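Local coordinates for protein putative streptothricin acetyltransferase (Bacillus anthracis, PDB 3PP9) that binds acetyl coenzyme A and, as a GNAT-family enzyme, probably transfers its acetyl group to an antibiotic of the streptothricin class, at residues P20-V28 with I106-T114. Sequence-based numbering, arbitrary orientation.
Sequences PEIDDSFIV and ITVDKKYRT. With ACO (acetyl coenzyme *a), chain D.
Arg113 reaches back from the pyrophosphate-binding loop of this GNAT fold to Ser25 and illustrates how one extended arginine can join two chain segments and a cofactor. Arg113 CB lies 3.3 Å from phosphate oxygen O4A of the acetyl coenzyme A, and CG runs on past the same oxygen. CD then meets the pantetheine hydroxyl OAP. Arg113 NE donates almost straight to Val108 O at 2.8 Å, in the plane of the guanidinium. At the tip, Arg113 NH1 and NH2 both grip Ser25 O, end-on, at 2.8 and 2.9 Å. Together these in-plane bonds fix the rotation of the guanidinium. C7P of the cofactor sits over the centre of one guanidinium face, while CA of Lys110 lies over the opposite face, toward its rim.

Strand 101-108 pairs with the pantetheine like a further strand: Val108 N donates to O9P, and Ile106 both accepts from N4P and donates to the acetyl oxygen. Next to this, Asp23 N donates to Asp109 OD1 at 3.0 Å, and Asp23 O receives Lys110 N. With CG anti to its backbone N (chi1 -175°), Asp23 directs OD2 to the bent chain of Lys110, forming a salt bridge with NZ at 3.4 Å. Its other oxygen closes an Asx turn with Ser25 N and also takes the hydroxyl, Ser25 OG standing 2.6 Å from Asp23 OD1 on the syn side.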
# COMPACT_ATOMS: atom_id res chain seq x y z
N PRO A 20 16.53 -3.70 -24.93
CA PRO A 20 17.70 -4.42 -24.50
C PRO A 20 17.67 -4.85 -23.04
O PRO A 20 16.77 -4.46 -22.30
CB PRO A 20 18.80 -3.39 -24.69
CG PRO A 20 18.13 -2.11 -24.29
CD PRO A 20 16.69 -2.25 -24.71
N GLU A 21 18.64 -5.69 -22.68
CA GLU A 21 18.81 -6.14 -21.30
C GLU A 21 19.32 -4.90 -20.59
O GLU A 21 20.31 -4.30 -21.01
CB GLU A 21 19.87 -7.25 -21.16
CG GLU A 21 19.50 -8.59 -21.78
CD GLU A 21 20.61 -9.64 -21.68
OE1 GLU A 21 21.74 -9.32 -21.24
OE2 GLU A 21 20.35 -10.81 -22.07
N ILE A 22 18.63 -4.50 -19.55
CA ILE A 22 19.02 -3.34 -18.79
C ILE A 22 19.41 -3.84 -17.42
O ILE A 22 18.67 -4.61 -16.82
CB ILE A 22 17.88 -2.34 -18.74
CG1 ILE A 22 17.74 -1.70 -20.13
CG2 ILE A 22 18.13 -1.27 -17.69
CD1 ILE A 22 16.58 -0.82 -20.29
N ASP A 23 20.59 -3.44 -16.94
CA ASP A 23 21.08 -3.87 -15.64
C ASP A 23 20.43 -3.02 -14.55
O ASP A 23 20.81 -1.86 -14.40
CB ASP A 23 22.60 -3.72 -15.61
CG ASP A 23 23.23 -4.27 -14.32
OD1 ASP A 23 22.49 -4.59 -13.37
OD2 ASP A 23 24.46 -4.41 -14.29
N ASP A 24 19.46 -3.58 -13.84
CA ASP A 24 18.78 -2.84 -12.75
C ASP A 24 19.33 -3.25 -11.40
O ASP A 24 18.72 -2.92 -10.37
CB ASP A 24 17.23 -2.97 -12.75
CG ASP A 24 16.73 -4.36 -12.32
OD1 ASP A 24 17.54 -5.29 -12.17
OD2 ASP A 24 15.49 -4.51 -12.12
N SER A 25 20.46 -3.95 -11.37
CA SER A 25 21.03 -4.34 -10.09
C SER A 25 21.71 -3.15 -9.44
O SER A 25 22.12 -2.19 -10.10
CB SER A 25 22.03 -5.50 -10.24
OG SER A 25 23.22 -5.13 -10.94
N PHE A 26 21.84 -3.24 -8.12
CA PHE A 26 22.49 -2.20 -7.34
C PHE A 26 23.14 -2.81 -6.13
O PHE A 26 22.87 -3.95 -5.76
CB PHE A 26 21.52 -1.08 -6.95
CG PHE A 26 20.36 -1.54 -6.14
CD1 PHE A 26 19.21 -2.02 -6.77
CD2 PHE A 26 20.37 -1.45 -4.76
CE1 PHE A 26 18.11 -2.43 -6.05
CE2 PHE A 26 19.26 -1.85 -4.02
CZ PHE A 26 18.15 -2.36 -4.67
N ILE A 27 24.06 -2.05 -5.53
CA ILE A 27 24.78 -2.51 -4.35
C ILE A 27 24.18 -1.92 -3.09
O ILE A 27 24.08 -0.70 -2.96
CB ILE A 27 26.24 -2.03 -4.40
CG1 ILE A 27 26.92 -2.48 -5.68
CG2 ILE A 27 27.00 -2.51 -3.15
CD1 ILE A 27 28.32 -1.89 -5.84
N VAL A 28 23.81 -2.80 -2.16
CA VAL A 28 23.26 -2.44 -0.88
C VAL A 28 24.51 -2.28 -0.02
O VAL A 28 25.27 -3.22 0.12
CB VAL A 28 22.38 -3.54 -0.28
CG1 VAL A 28 22.07 -3.22 1.21
CG2 VAL A 28 21.09 -3.65 -1.09
N ILE A 106 11.61 2.63 -11.58
CA ILE A 106 12.45 3.56 -12.31
C ILE A 106 13.80 2.87 -12.35
O ILE A 106 14.31 2.43 -11.32
CB ILE A 106 12.51 5.00 -11.78
CG1 ILE A 106 13.47 5.84 -12.66
CG2 ILE A 106 12.98 5.04 -10.29
CD1 ILE A 106 13.59 7.31 -12.27
N THR A 107 14.35 2.72 -13.55
CA THR A 107 15.64 2.09 -13.70
C THR A 107 16.49 2.78 -14.74
O THR A 107 16.01 3.10 -15.82
CB THR A 107 15.52 0.62 -14.15
OG1 THR A 107 14.91 -0.16 -13.11
CG2 THR A 107 16.89 0.01 -14.46
N VAL A 108 17.75 3.01 -14.39
CA VAL A 108 18.74 3.52 -15.33
C VAL A 108 19.80 2.40 -15.39
O VAL A 108 20.25 1.88 -14.35
CB VAL A 108 19.33 4.88 -14.90
CG1 VAL A 108 20.56 5.24 -15.77
CG2 VAL A 108 18.27 5.96 -15.00
N ASP A 109 20.18 2.00 -16.60
CA ASP A 109 21.19 0.95 -16.80
C ASP A 109 22.39 1.30 -15.92
O ASP A 109 22.85 2.45 -15.90
CB ASP A 109 21.57 0.93 -18.29
CG ASP A 109 22.41 -0.28 -18.71
OD1 ASP A 109 22.39 -1.34 -18.07
OD2 ASP A 109 23.06 -0.18 -19.78
N LYS A 110 22.91 0.31 -15.21
CA LYS A 110 24.01 0.51 -14.26
C LYS A 110 25.15 1.38 -14.76
O LYS A 110 25.56 2.33 -14.08
CB LYS A 110 24.55 -0.83 -13.74
CG LYS A 110 25.54 -0.67 -12.59
CD LYS A 110 25.92 -2.00 -11.96
CE LYS A 110 26.80 -2.83 -12.86
NZ LYS A 110 27.16 -4.16 -12.28
N LYS A 111 25.62 1.11 -15.97
CA LYS A 111 26.76 1.87 -16.46
C LYS A 111 26.53 3.36 -16.67
O LYS A 111 27.50 4.10 -16.72
CB LYS A 111 27.33 1.24 -17.74
CG LYS A 111 26.51 1.48 -18.96
CD LYS A 111 27.17 0.87 -20.22
CE LYS A 111 27.11 -0.66 -20.26
NZ LYS A 111 25.71 -1.14 -20.44
N TYR A 112 25.27 3.79 -16.77
CA TYR A 112 24.96 5.19 -17.01
C TYR A 112 24.43 5.97 -15.82
O TYR A 112 23.97 7.11 -15.98
CB TYR A 112 23.93 5.31 -18.15
CG TYR A 112 24.42 4.79 -19.47
CD1 TYR A 112 25.30 5.53 -20.22
CD2 TYR A 112 24.00 3.57 -19.99
CE1 TYR A 112 25.76 5.08 -21.44
CE2 TYR A 112 24.47 3.10 -21.21
CZ TYR A 112 25.34 3.87 -21.92
OH TYR A 112 25.84 3.45 -23.15
N ARG A 113 24.45 5.37 -14.63
CA ARG A 113 23.94 6.08 -13.45
C ARG A 113 24.83 7.21 -12.99
O ARG A 113 26.04 7.22 -13.24
CB ARG A 113 23.72 5.11 -12.32
CG ARG A 113 22.64 4.09 -12.60
CD ARG A 113 22.48 3.10 -11.46
NE ARG A 113 21.75 1.93 -11.94
CZ ARG A 113 21.78 0.74 -11.38
NH1 ARG A 113 22.46 0.54 -10.25
NH2 ARG A 113 21.15 -0.27 -11.97
N THR A 114 24.19 8.14 -12.28
CA THR A 114 24.76 9.36 -11.69
C THR A 114 25.06 10.46 -12.72
O THR A 114 25.74 11.46 -12.40
CB THR A 114 26.01 9.10 -10.81
OG1 THR A 114 27.16 8.88 -11.62
CG2 THR A 114 25.76 7.92 -9.85
N1A ACO D . 23.79 8.26 -3.81
C2A ACO D . 23.57 9.56 -3.54
N3A ACO D . 22.96 10.39 -4.39
C4A ACO D . 22.53 9.93 -5.60
C5A ACO D . 22.77 8.53 -5.96
C6A ACO D . 23.45 7.69 -4.98
N6A ACO D . 23.68 6.39 -5.27
N7A ACO D . 22.27 8.34 -7.19
C8A ACO D . 21.76 9.53 -7.59
N9A ACO D . 21.91 10.47 -6.64
C1B ACO D . 21.55 11.89 -6.72
C2B ACO D . 22.53 12.55 -7.70
O2B ACO D . 23.77 12.96 -7.12
C3B ACO D . 21.74 13.70 -8.24
O3B ACO D . 21.87 14.81 -7.36
P3B ACO D . 22.05 16.32 -7.88
O7A ACO D . 20.78 16.62 -8.65
O8A ACO D . 23.29 16.25 -8.73
O9A ACO D . 22.20 17.08 -6.58
C4B ACO D . 20.31 13.20 -8.22
O4B ACO D . 20.25 12.13 -7.26
C5B ACO D . 19.87 12.72 -9.59
O5B ACO D . 20.61 11.54 -9.92
P1A ACO D . 20.58 10.93 -11.40
O1A ACO D . 21.98 10.90 -11.95
O2A ACO D . 19.50 11.66 -12.15
O3A ACO D . 20.09 9.43 -11.06
P2A ACO D . 20.34 8.12 -11.94
O4A ACO D . 21.58 7.49 -11.36
O5A ACO D . 20.27 8.39 -13.41
O6A ACO D . 19.04 7.22 -11.59
CBP ACO D . 18.15 5.51 -10.16
CCP ACO D . 18.65 6.95 -10.26
CDP ACO D . 17.61 5.28 -8.75
CEP ACO D . 17.05 5.28 -11.19
CAP ACO D . 19.30 4.54 -10.44
OAP ACO D . 20.25 4.58 -9.35
C9P ACO D . 18.87 3.10 -10.59
O9P ACO D . 18.39 2.69 -11.62
N8P ACO D . 19.04 2.27 -9.55
C7P ACO D . 18.71 0.85 -9.61
C6P ACO D . 17.23 0.57 -9.70
C5P ACO D . 16.54 1.20 -8.53
O5P ACO D . 17.01 1.15 -7.41
N4P ACO D . 15.40 1.81 -8.78
C3P ACO D . 14.59 2.46 -7.76
C2P ACO D . 13.80 1.36 -7.05
S1P ACO D . 12.39 2.01 -6.19
C ACO D . 11.27 2.24 -7.44
O ACO D . 11.57 2.00 -8.59
CH3 ACO D . 9.92 2.77 -7.10
O HOH W 1 13.91 -2.68 -13.25